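Hypothetical protein XAC2396 (Xanthomonas axonopodis pv. citri, PDB 2G3W) is of unknown function but has a compact fold built around a variation of the PD-(D/E)XK nuclease motif. Local coordinates at residues T4-R9 with I146-R151; A10-S15 with H25-A30; E66-R71 with W81-Q86; E101-G106 with N128-E133. All blocks are in the same frame, centred on the assembly; numbering follows the deposited sequence.

Interaction 1: T4-R9 with I146-R151. With ACT (acetate ion), chain C.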
# COMPACT_ATOMS: atom_id res chain seq x y z
N THR A 4 32.90 -21.70 -0.25
CA THR A 4 31.98 -22.85 0.02
C THR A 4 30.52 -22.46 0.31
O THR A 4 30.19 -22.14 1.46
CB THR A 4 32.49 -23.75 1.20
OG1 THR A 4 33.24 -22.96 2.14
CG2 THR A 4 33.35 -24.91 0.69
N ALA A 5 29.66 -22.51 -0.71
CA ALA A 5 28.20 -22.39 -0.50
C ALA A 5 27.63 -23.57 0.30
O ALA A 5 28.20 -24.65 0.29
CB ALA A 5 27.46 -22.24 -1.84
N THR A 6 26.53 -23.36 1.01
CA THR A 6 25.88 -24.45 1.75
C THR A 6 24.41 -24.50 1.36
O THR A 6 23.74 -23.45 1.30
CB THR A 6 26.00 -24.31 3.30
OG1 THR A 6 25.22 -23.22 3.74
CG2 THR A 6 27.45 -24.06 3.75
N VAL A 7 23.92 -25.72 1.14
CA VAL A 7 22.56 -25.95 0.68
C VAL A 7 21.61 -26.20 1.84
O VAL A 7 21.88 -27.02 2.71
CB VAL A 7 22.46 -27.19 -0.25
CG1 VAL A 7 21.05 -27.32 -0.80
CG2 VAL A 7 23.47 -27.12 -1.38
N ARG A 8 20.49 -25.51 1.80
CA ARG A 8 19.46 -25.66 2.82
C ARG A 8 18.19 -26.18 2.19
O ARG A 8 17.89 -25.86 1.04
CB ARG A 8 19.19 -24.30 3.48
CG ARG A 8 20.49 -23.63 3.88
CD ARG A 8 20.32 -22.80 5.08
NE ARG A 8 21.55 -22.17 5.54
CZ ARG A 8 22.08 -22.39 6.73
NH1 ARG A 8 21.51 -23.26 7.57
NH2 ARG A 8 23.17 -21.74 7.10
N ARG A 9 17.44 -26.96 2.97
CA ARG A 9 16.12 -27.41 2.58
C ARG A 9 15.07 -26.57 3.29
O ARG A 9 15.21 -26.23 4.46
CB ARG A 9 15.93 -28.89 2.93
CG ARG A 9 16.71 -29.90 2.08
CD ARG A 9 16.26 -31.33 2.46
NE ARG A 9 16.82 -32.40 1.62
CZ ARG A 9 17.75 -33.27 2.01
NH1 ARG A 9 18.25 -33.22 3.25
NH2 ARG A 9 18.17 -34.21 1.18
N ILE A 146 17.11 -19.73 11.01
CA ILE A 146 17.72 -20.53 9.95
C ILE A 146 18.19 -21.93 10.47
O ILE A 146 18.70 -22.06 11.57
CB ILE A 146 18.86 -19.79 9.26
CG1 ILE A 146 19.12 -20.35 7.85
CG2 ILE A 146 20.15 -19.83 10.10
CD1 ILE A 146 20.03 -19.44 7.05
N GLN A 147 17.95 -22.95 9.66
CA GLN A 147 18.43 -24.31 9.95
C GLN A 147 18.80 -24.96 8.63
O GLN A 147 18.49 -24.42 7.59
CB GLN A 147 17.34 -25.13 10.64
CG GLN A 147 16.84 -24.54 11.96
CD GLN A 147 15.83 -25.44 12.62
OE1 GLN A 147 15.98 -25.82 13.78
NE2 GLN A 147 14.79 -25.81 11.88
N ARG A 148 19.49 -26.10 8.65
CA ARG A 148 19.81 -26.79 7.40
C ARG A 148 18.56 -27.42 6.78
O ARG A 148 18.42 -27.44 5.57
CB ARG A 148 20.88 -27.86 7.63
CG ARG A 148 22.22 -27.28 8.02
CD ARG A 148 22.98 -26.77 6.83
NE ARG A 148 24.35 -26.46 7.19
CZ ARG A 148 25.43 -27.11 6.75
NH1 ARG A 148 26.63 -26.73 7.16
NH2 ARG A 148 25.31 -28.13 5.90
N GLY A 149 17.66 -27.93 7.62
CA GLY A 149 16.38 -28.50 7.16
C GLY A 149 15.22 -27.79 7.82
O GLY A 149 14.95 -28.02 9.00
N MSE A 150 14.50 -26.95 7.08
CA MSE A 150 13.48 -26.09 7.69
C MSE A 150 12.07 -26.49 7.31
O MSE A 150 11.83 -26.99 6.20
CB MSE A 150 13.70 -24.62 7.31
CG MSE A 150 15.14 -24.19 7.49
SE MSE A 150 15.35 -22.31 7.17
CE MSE A 150 14.86 -21.87 8.88
N ARG A 151 11.13 -26.25 8.22
CA ARG A 151 9.70 -26.41 7.93
C ARG A 151 8.94 -25.20 8.46
O ARG A 151 8.99 -24.93 9.66
CB ARG A 151 9.14 -27.69 8.55
CG ARG A 151 9.40 -28.94 7.73
CD ARG A 151 9.37 -30.21 8.58
NE ARG A 151 9.08 -31.40 7.78
C ACT C . 21.92 -29.99 4.42
O ACT C . 22.94 -29.25 4.27
OXT ACT C . 22.06 -31.01 5.14
CH3 ACT C . 20.58 -29.67 3.80
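The guanidinium of Arg-8 lies between two side chains of 146-151. On one face sits Ile-146 CD1, 3.4 Å above the plane and offset toward the rim. Ile-146 CD1 comes closest to Arg-8 NE, at 3.5 Å. On the opposite face is Arg-148 NE, 4.3 Å from Arg-8 NH1, which leaves two like charges near each other. At the edge, Arg-8 NH1 gives a weak hydrogen bond of 3.2 Å to Gln-147 O. The stronger partner of this group is Gln-31, whose OE1 accepts a hydrogen bond from Arg-8 NE. The guanidinium of Arg-148 has Thr-6 CB over one face and an acetate ion at its edge. Arg-148 NH2 donates to acetate O at 3.1 Å. The Arg-148 chain bends at its CB-CG bond (chi2 -80°), which brings CD back toward strand 6-16. The backbones meet where strands 6-16 and 149-157 begin to run side by side as parallel neighbours in the mixed sheet. Arg-9 pairs with Gly-149 there. Arg-9 N donates to Arg-148 O at 2.8 Å, nearly along the C=O axis. Met-150 N, in a selenomethionine, donates to Arg-9 O at 2.8 Å from above the carbonyl plane. Ile-146 also touches helix 37-49, at Asp-37, Leu-40 and Met-41. The acetate probably came from the crystallisation liquor.

Interaction 2: A10-S15 with H25-A30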
# COMPACT_ATOMS: atom_id res chain seq x y z
N ALA A 10 13.99 -26.26 2.58
CA ALA A 10 12.89 -25.54 3.19
C ALA A 10 11.58 -26.10 2.70
O ALA A 10 11.35 -26.20 1.51
CB ALA A 10 12.99 -24.07 2.88
N GLU A 11 10.72 -26.49 3.64
CA GLU A 11 9.36 -26.90 3.30
C GLU A 11 8.42 -25.78 3.75
O GLU A 11 8.44 -25.37 4.92
CB GLU A 11 9.00 -28.21 3.96
CG GLU A 11 10.08 -29.31 3.84
CD GLU A 11 10.21 -29.91 2.43
OE1 GLU A 11 9.17 -30.13 1.75
OE2 GLU A 11 11.36 -30.20 2.02
N LEU A 12 7.62 -25.28 2.81
CA LEU A 12 6.67 -24.21 3.12
C LEU A 12 5.23 -24.67 2.94
O LEU A 12 4.84 -25.09 1.84
CB LEU A 12 6.94 -22.98 2.25
CG LEU A 12 8.34 -22.34 2.22
CD1 LEU A 12 8.41 -21.20 1.22
CD2 LEU A 12 8.73 -21.87 3.61
N GLN A 13 4.46 -24.62 4.02
CA GLN A 13 3.03 -24.79 3.95
C GLN A 13 2.39 -23.41 4.06
O GLN A 13 2.36 -22.81 5.14
CB GLN A 13 2.52 -25.73 5.04
CG GLN A 13 1.08 -26.21 4.79
CD GLN A 13 0.93 -27.05 3.53
OE1 GLN A 13 1.32 -28.21 3.49
NE2 GLN A 13 0.33 -26.46 2.50
N ILE A 14 1.91 -22.92 2.92
CA ILE A 14 1.47 -21.53 2.75
C ILE A 14 -0.06 -21.44 2.78
O ILE A 14 -0.77 -22.23 2.16
CB ILE A 14 2.02 -20.93 1.44
CG1 ILE A 14 3.55 -21.08 1.41
CG2 ILE A 14 1.59 -19.44 1.27
CD1 ILE A 14 4.21 -20.38 0.24
N SER A 15 -0.55 -20.49 3.58
CA SER A 15 -1.96 -20.18 3.68
C SER A 15 -2.10 -18.68 3.47
O SER A 15 -1.99 -17.89 4.41
CB SER A 15 -2.50 -20.57 5.04
OG SER A 15 -2.48 -21.97 5.18
N HIS A 25 5.40 -26.27 -0.78
CA HIS A 25 6.64 -26.12 -1.55
C HIS A 25 7.83 -26.75 -0.85
O HIS A 25 8.17 -26.39 0.28
CB HIS A 25 6.93 -24.63 -1.81
CG HIS A 25 5.95 -23.99 -2.73
ND1 HIS A 25 6.12 -23.98 -4.10
CD2 HIS A 25 4.77 -23.39 -2.49
CE1 HIS A 25 5.10 -23.35 -4.65
NE2 HIS A 25 4.26 -22.98 -3.70
N SER A 26 8.46 -27.70 -1.55
CA SER A 26 9.71 -28.29 -1.14
C SER A 26 10.84 -27.57 -1.84
O SER A 26 11.02 -27.72 -3.05
CB SER A 26 9.71 -29.78 -1.51
OG SER A 26 10.84 -30.42 -0.98
N LEU A 27 11.59 -26.78 -1.08
CA LEU A 27 12.61 -25.93 -1.65
C LEU A 27 14.04 -26.31 -1.23
O LEU A 27 14.24 -26.91 -0.18
CB LEU A 27 12.37 -24.46 -1.23
CG LEU A 27 11.02 -23.86 -1.65
CD1 LEU A 27 10.98 -22.44 -1.18
CD2 LEU A 27 10.78 -23.93 -3.15
N THR A 28 14.99 -25.92 -2.08
CA THR A 28 16.41 -26.04 -1.87
C THR A 28 17.01 -24.68 -2.16
O THR A 28 16.67 -24.06 -3.18
CB THR A 28 16.96 -27.11 -2.85
OG1 THR A 28 16.83 -28.39 -2.22
CG2 THR A 28 18.40 -26.86 -3.27
N LEU A 29 17.84 -24.19 -1.24
CA LEU A 29 18.49 -22.88 -1.37
C LEU A 29 19.97 -23.03 -1.16
O LEU A 29 20.40 -23.56 -0.13
CB LEU A 29 17.95 -21.85 -0.36
CG LEU A 29 16.50 -21.40 -0.42
CD1 LEU A 29 15.67 -22.34 0.46
CD2 LEU A 29 16.42 -19.96 0.10
N ALA A 30 20.74 -22.59 -2.15
CA ALA A 30 22.20 -22.58 -2.03
C ALA A 30 22.56 -21.26 -1.39
O ALA A 30 22.31 -20.23 -1.98
CB ALA A 30 22.86 -22.70 -3.40
O HOH W 1 13.12 -29.48 0.11
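His-25 pairs with Leu-12 in the antiparallel beta hairpin of strands 6-16 and 21-31. Its N donates to Leu-12 O, and its O accepts from Leu-12 N at 2.8 Å. The same His-25 O also receives a CA-H contact from Glu-11, at 3.3 Å from Glu-11 CA. The imidazole has Ile-14 CD1 nearby, 4.1 Å from His-25 CD2. Beyond the two segments, NE2 of this ring is hydrogen-bonded to Tyr-21 OH, and Phe-47 packs against the ring edge-to-face. Ser-26 follows, in a non-hydrogen-bonded pair with Glu-11. Its OG stands anti to the backbone N (chi1 -173°), with Glu-11 OE2 3.1 Å from it. Leu-27 returns to the face of His-25 and forms a hydrogen-bonded pair with Ala-10. Leu-27 N donates to Ala-10 O at 2.7 Å. Ala-10 N donates back to Leu-27 O from above the carbonyl plane. Leu-27 CD1 meets Leu-12 CD1 at 3.7 Å, and Leu-44 of helix 37-49 touches both leucines. Leu-29 extends this apolar face, its CD1 lying 4.0 Å from Ala-10 CB; Phe-57 touches it too. On the side of Glu-11 and Ser-26 a single water ties the strands together. It accepts from Ser-26 OG, donates to Glu-11 OE2, and donates to Leu-27 O at 2.8 Å.

Interaction 3: E66-R71 with W81-Q86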
# COMPACT_ATOMS: atom_id res chain seq x y z
N GLU A 66 21.13 -12.24 -13.37
CA GLU A 66 19.91 -12.83 -12.78
C GLU A 66 19.39 -12.11 -11.53
O GLU A 66 20.16 -11.50 -10.78
CB GLU A 66 20.09 -14.34 -12.50
CG GLU A 66 20.34 -15.17 -13.78
CD GLU A 66 20.35 -16.69 -13.56
OE1 GLU A 66 20.15 -17.16 -12.41
OE2 GLU A 66 20.53 -17.42 -14.54
N PRO A 67 18.06 -12.16 -11.31
CA PRO A 67 17.53 -11.60 -10.07
C PRO A 67 17.72 -12.59 -8.93
O PRO A 67 18.19 -13.70 -9.15
CB PRO A 67 16.05 -11.44 -10.38
CG PRO A 67 15.76 -12.58 -11.32
CD PRO A 67 16.99 -12.70 -12.17
N ASP A 68 17.33 -12.22 -7.72
CA ASP A 68 17.29 -13.22 -6.64
C ASP A 68 16.19 -14.24 -6.81
O ASP A 68 16.35 -15.42 -6.47
CB ASP A 68 17.20 -12.51 -5.30
CG ASP A 68 18.40 -11.63 -5.07
OD1 ASP A 68 19.54 -12.14 -5.06
OD2 ASP A 68 18.21 -10.42 -4.95
N LEU A 69 15.05 -13.78 -7.32
CA LEU A 69 14.00 -14.77 -7.70
C LEU A 69 13.36 -14.35 -8.99
O LEU A 69 13.32 -13.16 -9.31
CB LEU A 69 12.91 -14.91 -6.63
CG LEU A 69 13.28 -15.18 -5.17
CD1 LEU A 69 13.66 -13.87 -4.43
CD2 LEU A 69 12.08 -15.84 -4.49
N TRP A 70 12.82 -15.33 -9.73
CA TRP A 70 12.05 -15.02 -10.94
C TRP A 70 11.10 -16.12 -11.39
O TRP A 70 11.33 -17.31 -11.11
CB TRP A 70 12.94 -14.61 -12.11
CG TRP A 70 14.09 -15.52 -12.49
CD1 TRP A 70 14.50 -16.67 -11.87
CD2 TRP A 70 15.00 -15.30 -13.57
NE1 TRP A 70 15.61 -17.19 -12.53
CE2 TRP A 70 15.93 -16.36 -13.57
CE3 TRP A 70 15.13 -14.28 -14.54
CZ2 TRP A 70 16.97 -16.44 -14.50
CZ3 TRP A 70 16.16 -14.37 -15.46
CH2 TRP A 70 17.06 -15.45 -15.44
N ARG A 71 10.03 -15.68 -12.03
CA ARG A 71 9.13 -16.56 -12.77
C ARG A 71 9.27 -16.15 -14.24
O ARG A 71 9.17 -14.97 -14.59
CB ARG A 71 7.70 -16.41 -12.28
CG ARG A 71 6.74 -17.29 -13.07
CD ARG A 71 5.33 -17.21 -12.53
NE ARG A 71 4.72 -15.89 -12.71
CZ ARG A 71 4.50 -15.03 -11.73
NH1 ARG A 71 4.84 -15.32 -10.47
NH2 ARG A 71 3.93 -13.86 -12.00
N TRP A 81 10.42 -10.48 -11.65
CA TRP A 81 11.84 -10.33 -11.38
C TRP A 81 11.95 -9.70 -10.02
O TRP A 81 11.50 -8.58 -9.83
CB TRP A 81 12.45 -9.41 -12.43
CG TRP A 81 13.90 -9.03 -12.29
CD1 TRP A 81 14.48 -8.28 -11.31
CD2 TRP A 81 14.94 -9.34 -13.22
NE1 TRP A 81 15.83 -8.12 -11.55
CE2 TRP A 81 16.13 -8.77 -12.72
CE3 TRP A 81 14.97 -10.06 -14.43
CZ2 TRP A 81 17.36 -8.89 -13.38
CZ3 TRP A 81 16.20 -10.19 -15.09
CH2 TRP A 81 17.38 -9.60 -14.56
N ILE A 82 12.53 -10.44 -9.06
CA ILE A 82 12.64 -9.97 -7.67
C ILE A 82 14.09 -9.75 -7.23
O ILE A 82 14.89 -10.69 -7.29
CB ILE A 82 11.93 -10.96 -6.68
CG1 ILE A 82 10.48 -11.31 -7.13
CG2 ILE A 82 11.97 -10.39 -5.24
CD1 ILE A 82 9.81 -12.47 -6.38
N ASP A 83 14.44 -8.53 -6.80
CA ASP A 83 15.78 -8.21 -6.30
C ASP A 83 15.70 -7.79 -4.83
O ASP A 83 14.81 -7.00 -4.45
CB ASP A 83 16.45 -7.06 -7.10
CG ASP A 83 17.14 -7.54 -8.39
OD1 ASP A 83 17.58 -8.69 -8.46
OD2 ASP A 83 17.20 -6.78 -9.35
N LEU A 84 16.60 -8.33 -4.01
CA LEU A 84 16.54 -8.05 -2.59
C LEU A 84 17.49 -6.91 -2.33
O LEU A 84 18.46 -6.71 -3.08
CB LEU A 84 16.91 -9.25 -1.70
CG LEU A 84 16.23 -10.57 -2.14
CD1 LEU A 84 16.87 -11.74 -1.42
CD2 LEU A 84 14.73 -10.53 -1.92
N GLY A 85 17.20 -6.15 -1.29
CA GLY A 85 18.11 -5.07 -0.88
C GLY A 85 17.79 -3.72 -1.48
O GLY A 85 16.61 -3.32 -1.64
N GLN A 86 18.86 -3.01 -1.82
CA GLN A 86 18.78 -1.66 -2.26
C GLN A 86 19.46 -1.56 -3.60
O GLN A 86 20.55 -0.94 -3.69
CB GLN A 86 19.60 -0.79 -1.30
CG GLN A 86 18.85 0.31 -0.71
CD GLN A 86 18.61 0.05 0.74
OE1 GLN A 86 19.32 0.60 1.57
NE2 GLN A 86 17.63 -0.83 1.06
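Asp-68 reaches across to Leu-84 with its carboxylate. Its CB is 3.6 Å from Ile-82 O. Its CG sits beside Leu-84 CG. CG is anti to the carbonyl carbon (chi1 -61°). At the tip, OD2 accepts from Leu-84 N at 2.8 Å, on the anti side and close to the carboxylate plane. The other oxygen, OD1, forms a salt bridge with Arg-39. Asp-68 OD2 also lies 4.0 Å from Asp-83 OD1, and Arg-91 forms a salt bridge with Asp-83. Pro-67 packs over Trp-81: its CB is 3.4 Å from the centroid of the five-membered ring, almost on the ring normal, a CH-pi contact. Trp-81 NE1 donates to Asp-83 OD2 at 2.9 Å, in the indole plane, which helps fix the ring. Trp-70 turns its edge to the face of Trp-81, offset, with the ring planes at 89°. On the other side of the sheet, Leu-69 CD1 packs on Ile-82 CG2 at 4.0 Å. Ile-82 N donates to Leu-69 O. Ile-82 O accepts from Leu-69 N and, weakly, from Asp-68 N. Two residues thus face one, a classic beta bulge at the open end of the hairpin of strands 69-72 and 78-84.

Interaction 4: E101-G106 with N128-E133; sequences EAVVIG and NLRVIE
Ile-105 and Ile-132 pack side by side on neighbouring parallel strands, CG1 to CG1 at 3.7 Å. The strands, 101-106 and 129-133, belong to a beta-alpha-beta unit whose crossover is helix 110-123. The axes of these short segments approach to 4.7 Å and are 16° from parallel. The hydrogen bonds alternate regularly. Val-104 N donates to Arg-130 O, and Ile-132 N donates to Val-104 O at 2.9 Å. Gly-106 N then donates to Ile-132 O. CA-H contacts fill in between, as from Val-103 CA to Arg-130 O at 3.2 Å. Residues 103-106, Val-131 and Ile-132 are buried; Glu-133 is partly exposed and salt-bridged to Arg-177. Ile-132 CG1 sits between the backbone N and the carbonyl carbon (chi1 76°), and from there it meets Ile-105. On the other face, Val-104 CG2 lies 4.2 Å from Leu-129 CD1. Helices back this face: Trp-115 touches Val-104 and Val-131, while Cys-96 touches Ala-102 and Leu-129. The N-terminal end is more polar and partly open to solvent. Asn-128 O accepts from Ala-102 N, while its side-chain ND2 turns to the carbonyls of Cys-96 and Arg-100. Glu-101 and Arg-130 form a salt bridge there, their flat groups turned 47° apart. Arg-130 NE donates to Glu-101 OE2 at 3.0 Å, within the guanidinium plane but above the carboxylate plane.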
# COMPACT_ATOMS: atom_id res chain seq x y z
N GLU A 101 6.76 -7.55 -14.44
CA GLU A 101 6.71 -6.92 -13.13
C GLU A 101 8.09 -7.05 -12.50
O GLU A 101 8.70 -8.11 -12.57
CB GLU A 101 5.66 -7.58 -12.22
CG GLU A 101 5.53 -6.84 -10.83
CD GLU A 101 4.47 -7.45 -9.87
OE1 GLU A 101 3.38 -7.85 -10.31
OE2 GLU A 101 4.73 -7.51 -8.65
N ALA A 102 8.58 -5.95 -11.91
CA ALA A 102 9.83 -5.96 -11.17
C ALA A 102 9.48 -5.69 -9.73
O ALA A 102 8.54 -4.92 -9.46
CB ALA A 102 10.78 -4.88 -11.70
N VAL A 103 10.20 -6.34 -8.81
CA VAL A 103 10.00 -6.14 -7.37
C VAL A 103 11.35 -5.88 -6.70
O VAL A 103 12.32 -6.60 -6.95
CB VAL A 103 9.35 -7.41 -6.72
CG1 VAL A 103 8.96 -7.20 -5.22
CG2 VAL A 103 8.11 -7.88 -7.57
N VAL A 104 11.40 -4.85 -5.86
CA VAL A 104 12.51 -4.62 -4.98
C VAL A 104 12.00 -4.88 -3.56
O VAL A 104 10.98 -4.34 -3.16
CB VAL A 104 12.98 -3.15 -5.11
CG1 VAL A 104 14.07 -2.80 -4.04
CG2 VAL A 104 13.48 -2.92 -6.47
N ILE A 105 12.72 -5.71 -2.79
CA ILE A 105 12.36 -6.01 -1.40
C ILE A 105 13.49 -5.50 -0.51
O ILE A 105 14.55 -6.10 -0.45
CB ILE A 105 12.15 -7.52 -1.22
CG1 ILE A 105 10.99 -7.98 -2.11
CG2 ILE A 105 11.88 -7.90 0.30
CD1 ILE A 105 10.68 -9.49 -2.01
N GLY A 106 13.32 -4.34 0.10
CA GLY A 106 14.32 -3.81 1.02
C GLY A 106 14.07 -4.20 2.48
O GLY A 106 12.93 -4.50 2.86
N ASN A 128 5.55 -0.61 -13.66
CA ASN A 128 5.50 -2.06 -13.47
C ASN A 128 6.40 -2.48 -12.32
O ASN A 128 6.82 -3.63 -12.21
CB ASN A 128 5.89 -2.79 -14.76
CG ASN A 128 7.34 -2.51 -15.19
OD1 ASN A 128 7.88 -1.43 -14.97
ND2 ASN A 128 7.97 -3.51 -15.83
N LEU A 129 6.68 -1.52 -11.46
CA LEU A 129 7.56 -1.73 -10.32
C LEU A 129 6.76 -1.87 -9.03
O LEU A 129 5.83 -1.13 -8.79
CB LEU A 129 8.50 -0.53 -10.21
CG LEU A 129 9.45 -0.45 -9.00
CD1 LEU A 129 10.37 -1.65 -8.94
CD2 LEU A 129 10.26 0.85 -9.15
N ARG A 130 7.13 -2.86 -8.23
CA ARG A 130 6.62 -3.01 -6.87
C ARG A 130 7.78 -2.84 -5.88
O ARG A 130 8.81 -3.50 -6.00
CB ARG A 130 5.98 -4.42 -6.71
CG ARG A 130 5.43 -4.72 -5.31
CD ARG A 130 4.85 -6.18 -5.26
NE ARG A 130 3.71 -6.24 -6.16
CZ ARG A 130 2.48 -5.80 -5.87
NH1 ARG A 130 2.19 -5.27 -4.68
NH2 ARG A 130 1.55 -5.87 -6.79
N VAL A 131 7.64 -1.94 -4.91
CA VAL A 131 8.70 -1.76 -3.92
C VAL A 131 8.08 -2.06 -2.58
O VAL A 131 7.01 -1.52 -2.23
CB VAL A 131 9.32 -0.31 -3.93
CG1 VAL A 131 10.39 -0.19 -2.77
CG2 VAL A 131 9.96 -0.01 -5.28
N ILE A 132 8.70 -2.99 -1.87
CA ILE A 132 8.27 -3.28 -0.50
C ILE A 132 9.41 -3.15 0.50
O ILE A 132 10.61 -3.31 0.15
CB ILE A 132 7.56 -4.64 -0.36
CG1 ILE A 132 8.53 -5.77 -0.39
CG2 ILE A 132 6.39 -4.86 -1.41
CD1 ILE A 132 7.97 -6.95 0.33
N GLU A 133 9.05 -2.82 1.74
CA GLU A 133 10.04 -2.70 2.80
C GLU A 133 9.62 -3.60 3.96
O GLU A 133 8.45 -3.57 4.38
CB GLU A 133 10.17 -1.27 3.30
CG GLU A 133 11.04 -1.25 4.55
CD GLU A 133 11.50 0.11 4.95
OE1 GLU A 133 11.14 1.10 4.27
OE2 GLU A 133 12.26 0.21 5.94

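All four contacts lie in one mixed sheet. Interactions 1 and 2 share strand 6-16, and their centres are 11 Å apart. They join through the backbone: Arg-8 N lies 2.7 Å from Leu-29 O, and Glu-11 N lies 2.8 Å from Met-150 O. Interactions 3 and 4 form a second pair, with centres 9 Å apart. Strands 78-84 and 101-106 are neighbours, with Val-103 N 2.8 Å from Trp-81 O and Ile-82 CG2 packed on Ile-105 CD1. The two pairs do not touch. Interactions 1 and 4 are farthest apart, about 26 Å between centres, on opposite sides of the chain's centre. Helix 37-49 touches side chains of interactions 1, 2 and 3.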